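Local coordinates for putative translation initiation inhibitor (Salmonella typhimurium, PDB 3GTZ), which is of unknown function but belongs to the RutC (YjgF-like) family and may inhibit translation initiation, at residues A[41-44]-A[45-49]; A[33-37]-A[38-42]; A[56-59]-A[60-63]. All blocks are in the same frame, centred on the assembly; numbering follows the deposited sequence.

Contact 1: A[41-44]-A[45-49]; sequences TANT and LAQID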
ATOM      1  N   THR A  41      14.592   4.935  12.036  1.00 44.23           N
ATOM      2  CA  THR A  41      14.137   5.636  10.831  1.00 44.13           C
ATOM      3  C   THR A  41      15.310   6.125   9.955  1.00 44.46           C
ATOM      4  O   THR A  41      15.347   5.880   8.760  1.00 43.95           O
ATOM      5  CB  THR A  41      13.194   6.800  11.179  1.00 44.42           C
ATOM      6  OG1 THR A  41      12.096   6.298  11.953  1.00 41.46           O
ATOM      7  CG2 THR A  41      12.686   7.532   9.884  1.00 43.55           C
ATOM      8  N   ALA A  42      16.271   6.810  10.567  1.00 45.39           N
ATOM      9  CA  ALA A  42      17.470   7.317   9.869  1.00 44.64           C
ATOM     10  C   ALA A  42      18.242   6.197   9.164  1.00 44.24           C
ATOM     11  O   ALA A  42      18.691   6.317   8.022  1.00 44.37           O
ATOM     12  CB  ALA A  42      18.354   7.963  10.876  1.00 44.49           C
ATOM     13  N   ASN A  43      18.390   5.097   9.878  1.00 44.15           N
ATOM     14  CA  ASN A  43      19.077   3.913   9.382  1.00 44.31           C
ATOM     15  C   ASN A  43      18.295   3.277   8.231  1.00 42.87           C
ATOM     16  O   ASN A  43      18.886   2.826   7.260  1.00 42.49           O
ATOM     17  CB  ASN A  43      19.222   2.944  10.541  1.00 44.97           C
ATOM     18  CG  ASN A  43      20.286   1.878  10.327  1.00 48.94           C
ATOM     19  OD1 ASN A  43      20.414   1.300   9.281  1.00 51.13           O
ATOM     20  ND2 ASN A  43      21.027   1.582  11.401  1.00 58.00           N
ATOM     21  N   THR A  44      16.971   3.268   8.322  1.00 41.67           N
ATOM     22  CA  THR A  44      16.192   2.654   7.285  1.00 41.49           C
ATOM     23  C   THR A  44      16.203   3.490   6.033  1.00 41.40           C
ATOM     24  O   THR A  44      16.249   2.943   4.941  1.00 41.74           O
ATOM     25  CB  THR A  44      14.761   2.336   7.703  1.00 41.66           C
ATOM     26  OG1 THR A  44      14.800   1.663   8.951  1.00 41.22           O
ATOM     27  CG2 THR A  44      14.084   1.406   6.672  1.00 39.28           C
ATOM     28  N   LEU A  45      16.203   4.806   6.176  1.00 41.61           N
ATOM     29  CA  LEU A  45      16.330   5.672   5.020  1.00 41.32           C
ATOM     30  C   LEU A  45      17.690   5.501   4.359  1.00 41.64           C
ATOM     31  O   LEU A  45      17.778   5.572   3.147  1.00 40.88           O
ATOM     32  CB  LEU A  45      16.097   7.092   5.432  1.00 41.39           C
ATOM     33  CG  LEU A  45      14.668   7.385   5.900  1.00 40.06           C
ATOM     34  CD1 LEU A  45      14.626   8.790   6.463  1.00 40.83           C
ATOM     35  CD2 LEU A  45      13.728   7.277   4.746  1.00 39.86           C
ATOM     36  N   ALA A  46      18.746   5.272   5.149  1.00 42.80           N
ATOM     37  CA  ALA A  46      20.099   4.943   4.595  1.00 43.68           C
ATOM     38  C   ALA A  46      20.114   3.653   3.811  1.00 44.27           C
ATOM     39  O   ALA A  46      20.764   3.614   2.768  1.00 45.18           O
ATOM     40  CB  ALA A  46      21.189   4.901   5.665  1.00 43.21           C
ATOM     41  N   GLN A  47      19.393   2.619   4.269  1.00 44.90           N
ATOM     42  CA  GLN A  47      19.274   1.334   3.507  1.00 45.60           C
ATOM     43  C   GLN A  47      18.551   1.509   2.171  1.00 44.45           C
ATOM     44  O   GLN A  47      18.954   0.938   1.153  1.00 45.03           O
ATOM     45  CB  GLN A  47      18.494   0.270   4.256  1.00 45.21           C
ATOM     46  CG  GLN A  47      19.144  -0.309   5.507  1.00 50.03           C
ATOM     47  CD  GLN A  47      18.115  -1.164   6.337  1.00 51.03           C
ATOM     48  OE1 GLN A  47      17.543  -2.153   5.827  1.00 54.18           O
ATOM     49  NE2 GLN A  47      17.848  -0.733   7.589  1.00 55.04           N
ATOM     50  N   ILE A  48      17.470   2.272   2.205  1.00 43.25           N
ATOM     51  CA  ILE A  48      16.711   2.600   1.032  1.00 43.01           C
ATOM     52  C   ILE A  48      17.605   3.249  -0.036  1.00 43.85           C
ATOM     53  O   ILE A  48      17.642   2.763  -1.179  1.00 44.75           O
ATOM     54  CB  ILE A  48      15.525   3.497   1.357  1.00 42.67           C
ATOM     55  CG1 ILE A  48      14.478   2.710   2.157  1.00 41.69           C
ATOM     56  CG2 ILE A  48      14.940   4.038   0.057  1.00 41.84           C
ATOM     57  CD1 ILE A  48      13.311   3.542   2.643  1.00 41.72           C
ATOM     58  N   ASP A  49      18.346   4.295   0.330  1.00 43.36           N
ATOM     59  CA  ASP A  49      19.340   4.885  -0.581  1.00 43.82           C
ATOM     60  C   ASP A  49      20.250   3.828  -1.223  1.00 43.71           C
ATOM     61  O   ASP A  49      20.373   3.751  -2.451  1.00 43.75           O
ATOM     62  CB  ASP A  49      20.219   5.894   0.147  1.00 43.78           C
ATOM     63  CG  ASP A  49      19.435   7.046   0.718  1.00 44.80           C
ATOM     64  OD1 ASP A  49      18.232   7.182   0.401  1.00 45.41           O
ATOM     65  OD2 ASP A  49      20.020   7.801   1.512  1.00 47.38           O
TER

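Contact 2: A[33-37]-A[38-42]; sequences LDADA and FEQTA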
ATOM      1  N   LEU A  33      17.816  -3.497  16.574  1.00 58.29           N
ATOM      2  CA  LEU A  33      16.534  -3.736  17.224  1.00 58.03           C
ATOM      3  C   LEU A  33      16.407  -3.004  18.551  1.00 58.11           C
ATOM      4  O   LEU A  33      15.285  -2.653  18.951  1.00 58.81           O
ATOM      5  CB  LEU A  33      16.277  -5.246  17.406  1.00 57.67           C
ATOM      6  CG  LEU A  33      16.140  -6.134  16.152  1.00 57.56           C
ATOM      7  CD1 LEU A  33      15.988  -7.641  16.555  1.00 54.89           C
ATOM      8  CD2 LEU A  33      15.006  -5.674  15.202  1.00 53.86           C
ATOM      9  N   ASP A  34      17.530  -2.746  19.216  1.00 57.93           N
ATOM     10  CA  ASP A  34      17.529  -1.952  20.466  1.00 58.38           C
ATOM     11  C   ASP A  34      17.600  -0.413  20.258  1.00 57.71           C
ATOM     12  O   ASP A  34      17.488   0.366  21.211  1.00 58.37           O
ATOM     13  CB  ASP A  34      18.675  -2.421  21.370  1.00 58.83           C
ATOM     14  CG  ASP A  34      18.644  -3.934  21.599  1.00 62.01           C
ATOM     15  OD1 ASP A  34      17.530  -4.486  21.883  1.00 64.39           O
ATOM     16  OD2 ASP A  34      19.726  -4.571  21.477  1.00 64.27           O
ATOM     17  N   ALA A  35      17.774   0.038  19.019  1.00 56.55           N
ATOM     18  CA  ALA A  35      17.797   1.464  18.762  1.00 54.97           C
ATOM     19  C   ALA A  35      16.397   2.044  18.915  1.00 53.65           C
ATOM     20  O   ALA A  35      15.408   1.339  18.712  1.00 53.91           O
ATOM     21  CB  ALA A  35      18.341   1.736  17.382  1.00 54.75           C
ATOM     22  N   ASP A  36      16.343   3.319  19.294  1.00 51.42           N
ATOM     23  CA  ASP A  36      15.148   4.102  19.322  1.00 50.84           C
ATOM     24  C   ASP A  36      14.620   4.417  17.909  1.00 49.39           C
ATOM     25  O   ASP A  36      15.239   4.056  16.919  1.00 49.70           O
ATOM     26  CB  ASP A  36      15.391   5.392  20.133  1.00 51.64           C
ATOM     27  CG  ASP A  36      16.445   6.352  19.480  1.00 56.97           C
ATOM     28  OD1 ASP A  36      16.956   7.259  20.199  1.00 62.26           O
ATOM     29  OD2 ASP A  36      16.767   6.216  18.266  1.00 60.28           O
ATOM     30  N   ALA A  37      13.477   5.092  17.822  1.00 47.51           N
ATOM     31  CA  ALA A  37      12.808   5.288  16.540  1.00 46.93           C
ATOM     32  C   ALA A  37      13.567   6.233  15.619  1.00 46.61           C
ATOM     33  O   ALA A  37      13.451   6.092  14.400  1.00 45.46           O
ATOM     34  CB  ALA A  37      11.369   5.799  16.727  1.00 45.84           C
ATOM     35  N   PHE A  38      14.289   7.221  16.194  1.00 46.62           N
ATOM     36  CA  PHE A  38      15.077   8.134  15.371  1.00 46.09           C
ATOM     37  C   PHE A  38      16.190   7.374  14.661  1.00 45.69           C
ATOM     38  O   PHE A  38      16.340   7.475  13.450  1.00 45.92           O
ATOM     39  CB  PHE A  38      15.673   9.313  16.139  1.00 45.92           C
ATOM     40  CG  PHE A  38      16.583  10.146  15.282  1.00 44.97           C
ATOM     41  CD1 PHE A  38      16.053  11.035  14.354  1.00 44.12           C
ATOM     42  CD2 PHE A  38      17.952   9.954  15.317  1.00 44.53           C
ATOM     43  CE1 PHE A  38      16.869  11.760  13.530  1.00 43.66           C
ATOM     44  CE2 PHE A  38      18.772  10.652  14.481  1.00 45.39           C
ATOM     45  CZ  PHE A  38      18.228  11.564  13.570  1.00 44.70           C
ATOM     46  N   GLU A  39      16.943   6.587  15.401  1.00 45.76           N
ATOM     47  CA  GLU A  39      17.965   5.760  14.779  1.00 46.84           C
ATOM     48  C   GLU A  39      17.369   4.797  13.762  1.00 46.39           C
ATOM     49  O   GLU A  39      17.892   4.685  12.658  1.00 46.51           O
ATOM     50  CB  GLU A  39      18.762   4.994  15.809  1.00 46.98           C
ATOM     51  CG  GLU A  39      19.939   4.224  15.225  1.00 48.21           C
ATOM     52  CD  GLU A  39      20.901   3.745  16.285  1.00 49.30           C
ATOM     53  OE1 GLU A  39      20.846   4.217  17.438  1.00 52.30           O
ATOM     54  OE2 GLU A  39      21.741   2.886  15.973  1.00 56.58           O
ATOM     55  N   GLN A  40      16.264   4.130  14.106  1.00 46.19           N
ATOM     56  CA  GLN A  40      15.703   3.108  13.225  1.00 45.23           C
ATOM     57  C   GLN A  40      15.209   3.749  11.936  1.00 45.19           C
ATOM     58  O   GLN A  40      15.444   3.204  10.847  1.00 45.03           O
ATOM     59  CB  GLN A  40      14.597   2.322  13.913  1.00 45.63           C
ATOM     60  CG  GLN A  40      15.094   1.227  14.890  1.00 46.04           C
ATOM     61  CD  GLN A  40      14.031   0.212  15.289  1.00 44.87           C
ATOM     62  OE1 GLN A  40      12.885   0.349  14.922  1.00 50.27           O
ATOM     63  NE2 GLN A  40      14.418  -0.819  16.028  1.00 44.65           N
ATOM     64  N   THR A  41      14.592   4.935  12.036  1.00 44.23           N
ATOM     65  CA  THR A  41      14.137   5.636  10.831  1.00 44.13           C
ATOM     66  C   THR A  41      15.310   6.125   9.955  1.00 44.46           C
ATOM     67  O   THR A  41      15.347   5.880   8.760  1.00 43.95           O
ATOM     68  CB  THR A  41      13.194   6.800  11.179  1.00 44.42           C
ATOM     69  OG1 THR A  41      12.096   6.298  11.953  1.00 41.46           O
ATOM     70  CG2 THR A  41      12.686   7.532   9.884  1.00 43.55           C
ATOM     71  N   ALA A  42      16.271   6.810  10.567  1.00 45.39           N
ATOM     72  CA  ALA A  42      17.470   7.317   9.869  1.00 44.64           C
ATOM     73  C   ALA A  42      18.242   6.197   9.164  1.00 44.24           C
ATOM     74  O   ALA A  42      18.691   6.317   8.022  1.00 44.37           O
ATOM     75  CB  ALA A  42      18.354   7.963  10.876  1.00 44.49           C
TER

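Contact 3: A[56-59]-A[60-63]; sequences GSSK and SRIL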
ATOM      1  N   GLY A  56      21.012   1.849  -9.816  1.00 51.67           N
ATOM      2  CA  GLY A  56      21.160   3.036 -10.632  1.00 51.57           C
ATOM      3  C   GLY A  56      20.092   4.083 -10.397  1.00 51.52           C
ATOM      4  O   GLY A  56      20.059   5.063 -11.131  1.00 52.11           O
ATOM      5  N   SER A  57      19.223   3.910  -9.387  1.00 50.42           N
ATOM      6  CA  SER A  57      18.228   4.951  -9.076  1.00 49.38           C
ATOM      7  C   SER A  57      18.742   5.775  -7.922  1.00 49.11           C
ATOM      8  O   SER A  57      19.894   5.649  -7.567  1.00 48.92           O
ATOM      9  CB  SER A  57      16.879   4.322  -8.752  1.00 49.27           C
ATOM     10  OG  SER A  57      15.876   5.302  -8.658  1.00 48.74           O
ATOM     11  N   SER A  58      17.910   6.630  -7.336  1.00 48.89           N
ATOM     12  CA  SER A  58      18.354   7.433  -6.185  1.00 48.85           C
ATOM     13  C   SER A  58      17.132   7.889  -5.340  1.00 47.76           C
ATOM     14  O   SER A  58      16.019   7.589  -5.711  1.00 47.27           O
ATOM     15  CB  SER A  58      19.230   8.606  -6.673  1.00 48.55           C
ATOM     16  OG  SER A  58      18.438   9.729  -7.025  1.00 49.89           O
ATOM     17  N   LYS A  59      17.341   8.580  -4.226  1.00 46.77           N
ATOM     18  CA  LYS A  59      16.216   9.024  -3.384  1.00 47.55           C
ATOM     19  C   LYS A  59      15.411  10.156  -3.962  1.00 47.70           C
ATOM     20  O   LYS A  59      14.297  10.435  -3.496  1.00 49.21           O
ATOM     21  CB  LYS A  59      16.651   9.417  -1.967  1.00 47.05           C
ATOM     22  CG  LYS A  59      17.718  10.494  -1.865  1.00 47.68           C
ATOM     23  CD  LYS A  59      18.032  10.764  -0.421  1.00 47.87           C
ATOM     24  CE  LYS A  59      19.250  11.599  -0.221  1.00 45.56           C
ATOM     25  NZ  LYS A  59      19.212  12.085   1.202  1.00 45.32           N
ATOM     26  N   SER A  60      15.955  10.814  -4.972  1.00 47.94           N
ATOM     27  CA  SER A  60      15.214  11.831  -5.696  1.00 48.14           C
ATOM     28  C   SER A  60      14.190  11.192  -6.560  1.00 47.33           C
ATOM     29  O   SER A  60      13.405  11.924  -7.119  1.00 47.03           O
ATOM     30  CB  SER A  60      16.085  12.656  -6.672  1.00 48.30           C
ATOM     31  OG  SER A  60      17.439  12.535  -6.386  1.00 51.27           O
ATOM     32  N   ARG A  61      14.259   9.866  -6.748  1.00 46.36           N
ATOM     33  CA  ARG A  61      13.402   9.178  -7.701  1.00 45.85           C
ATOM     34  C   ARG A  61      12.325   8.357  -7.014  1.00 44.97           C
ATOM     35  O   ARG A  61      11.684   7.543  -7.644  1.00 44.38           O
ATOM     36  CB  ARG A  61      14.220   8.288  -8.623  1.00 46.09           C
ATOM     37  CG  ARG A  61      15.397   9.005  -9.382  1.00 48.97           C
ATOM     38  CD  ARG A  61      15.072   9.365 -10.814  1.00 50.52           C
ATOM     39  NE  ARG A  61      14.843   8.166 -11.615  1.00 54.09           N
ATOM     40  CZ  ARG A  61      14.108   8.110 -12.729  1.00 54.13           C
ATOM     41  NH1 ARG A  61      13.514   9.188 -13.205  1.00 54.57           N
ATOM     42  NH2 ARG A  61      13.960   6.959 -13.370  1.00 54.96           N
ATOM     43  N   ILE A  62      12.099   8.584  -5.728  1.00 44.17           N
ATOM     44  CA  ILE A  62      11.117   7.808  -5.008  1.00 43.15           C
ATOM     45  C   ILE A  62       9.775   8.439  -5.309  1.00 43.78           C
ATOM     46  O   ILE A  62       9.646   9.657  -5.295  1.00 43.82           O
ATOM     47  CB  ILE A  62      11.359   7.824  -3.501  1.00 42.94           C
ATOM     48  CG1 ILE A  62      12.669   7.126  -3.152  1.00 42.32           C
ATOM     49  CG2 ILE A  62      10.184   7.193  -2.751  1.00 42.28           C
ATOM     50  CD1 ILE A  62      13.134   7.379  -1.722  1.00 41.78           C
ATOM     51  N   LEU A  63       8.767   7.605  -5.538  1.00 44.16           N
ATOM     52  CA  LEU A  63       7.456   8.073  -5.956  1.00 44.25           C
ATOM     53  C   LEU A  63       6.484   8.177  -4.799  1.00 44.75           C
ATOM     54  O   LEU A  63       5.821   9.185  -4.647  1.00 45.25           O
ATOM     55  CB  LEU A  63       6.900   7.144  -7.020  1.00 43.96           C
ATOM     56  CG  LEU A  63       7.799   6.927  -8.231  1.00 42.11           C
ATOM     57  CD1 LEU A  63       7.260   5.768  -9.067  1.00 41.47           C
ATOM     58  CD2 LEU A  63       7.834   8.205  -9.027  1.00 39.58           C
TER

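Contact 1: A[41-44]-A[45-49]
Four successive i to i+4 hydrogen bonds, from Leu45 N to Thr41 O through Ile48 N to Thr44 O, join 41-44 to 45-49 as regular alpha-helix. This is the middle of helix 37-54, which packs on the mixed beta-sheet of the YjgF-like fold. The straightest of the four runs from Ile48 N to Thr44 O, 3.1 Å with an N-H...O angle of 165°. The bond from Leu45 N to Thr41 O measures 2.9 Å.

Thr41 and Leu45 are one turn apart on the buried side. They lie side by side and point the same way. Their methyls meet loosely, Thr41 CG2 to Leu45 CD1 at 4.1 Å. The methyl of Thr41 is turned away from its own backbone N, while OG1 lies beside that N. The buried hydroxyls of Thr41 and Thr44 are satisfied within the helix, bonded one turn back to Ala37 O and Gln40 O. Leu45 goes on to touch Trp85 of helix 75-85 and Ile110 of strand 108-115, and Ile48 reaches Ile110, Ile112 and Tyr26.

Gln47 leaves the helix on a more open side. Its CG lies beside the backbone N (chi1 -68°), and the extended chain runs back along the preceding turn. Gln47 CG packs on Asn43 O at 3.6 Å. The amide end is held elsewhere, by NE2 to Val29 O. On the buried side, Ile48 CG1 rests 3.3 Å from Thr44 O.

Contact 2: A[33-37]-A[38-42]
Asp36 caps the first turn of helix 37-54 and supplies a capping bond between 33-37 and 38-42. From the N-cap position its OD2 accepts from Glu39 N at 2.9 Å, with a nearly straight N-H...O angle of 169°. The amide meets OD2 nearly along its C-O bond. Asp36 CG sits between its own backbone N and carbonyl carbon (chi1 65°), which turns the carboxylate back over the helix start. A negative group here probably also interacts well with the positive end of the helix dipole.

The first i to i+4 bonds follow. Gln40 N reaches Asp36 O at 3.0 Å, and Thr41 N reaches Ala37 O at 2.9 Å. Ala37 O also accepts from a side chain, Thr41 OG1, at 2.8 Å. The two donors come from opposite faces of the carbonyl plane.

Ala35 and Glu39 make van der Waals packing. The Ala35 methyl lies along the extended chain from Glu39 CB, at 3.6 Å, to the carboxylate carbon Glu39 CD, at 3.4 Å. Glu39 OE2 accepts from Asn32 ND2. Gln40 CG lies 3.5 Å from Asp36 O, and the amide end passes near the carbonyls of Leu33 and Ala35. Its OE1 accepts from Lys107 N, and its NE2 donates to the carbonyls of Asn32 and Lys105, so the buried amide is held at both ends.

This turn joins the loop after strand 23-28 to the helix. Phe38 faces helix 75-85, touching Ala81 and making a cation-pi contact with Lys80, while Gln40 and Thr41 touch Val108 of strand 108-115.

Contact 3: A[56-59]-A[60-63]
Ser58 and Ser60 pair through their hydroxyls, OG to OG at 3.0 Å, within a type I-like beta-turn, Ser58 to Arg61, that links 56-59 to 60-63. The turn belongs to the connection from helix 37-54 to strand 62-69 in the YjgF-like fold. A Schellman motif ends the helix just before it. Gly56 is its C-prime residue, with positive phi, and the bonds are Ser57 N to Leu52 O and Gly56 N to Glu53 O.

The turn is closed by Arg61 N to Ser58 O, 3.1 Å with an N-H...O angle of 155°. This amide comes from above the carbonyl plane, well off the lone-pair directions. The Ser58 hydroxyl is held between its own backbone N and carbonyl carbon (chi1 87°). From there it faces the Ser60 hydroxyl.

The Arg61 chain bends at chi2 and chi3. Its CB is the part that touches Ser57 OG, at 3.4 Å, and that hydroxyl also lies at the edge of the guanidinium, near its plane. The polar partner of Ser57 OG is Ala115 O on strand 108-115. The aliphatic part of Lys59 starts beside Ile62, while its ammonium group reaches Trp85 O and makes a cation-pi contact with the Trp85 ring.

A second subunit covers part of the turn. Arg7 of that subunit donates NH1 to Ile62 O, and Leu3 of the same subunit packs on Arg61. Inside the chain, Ile62 turns its CG1 branch back over the turn, and Ile62 CD1 lies 4.1 Å from Lys59 CB and 3.7 Å from Lys59 O.

How the contacts relate
Along the chain, contact 2 starts helix 37-54, contact 1 forms its middle, and contact 3 lies in the turn that leads on to strand 62-69. Contacts 1 and 2 overlap at Thr41 and Ala42, with centres about 10 Å apart. Contact 3 is centred about 13 Å from contact 1 and touches it: Asp49 meets Lys59, and Ile48 meets Ile62. Contacts 2 and 3 lie on opposite sides of the chain's centre, about 23 Å apart between centres. Together they follow the helix from its capped start to the turn back into the sheet. Of the three, only contact 3 meets another subunit of the trimeric assembly.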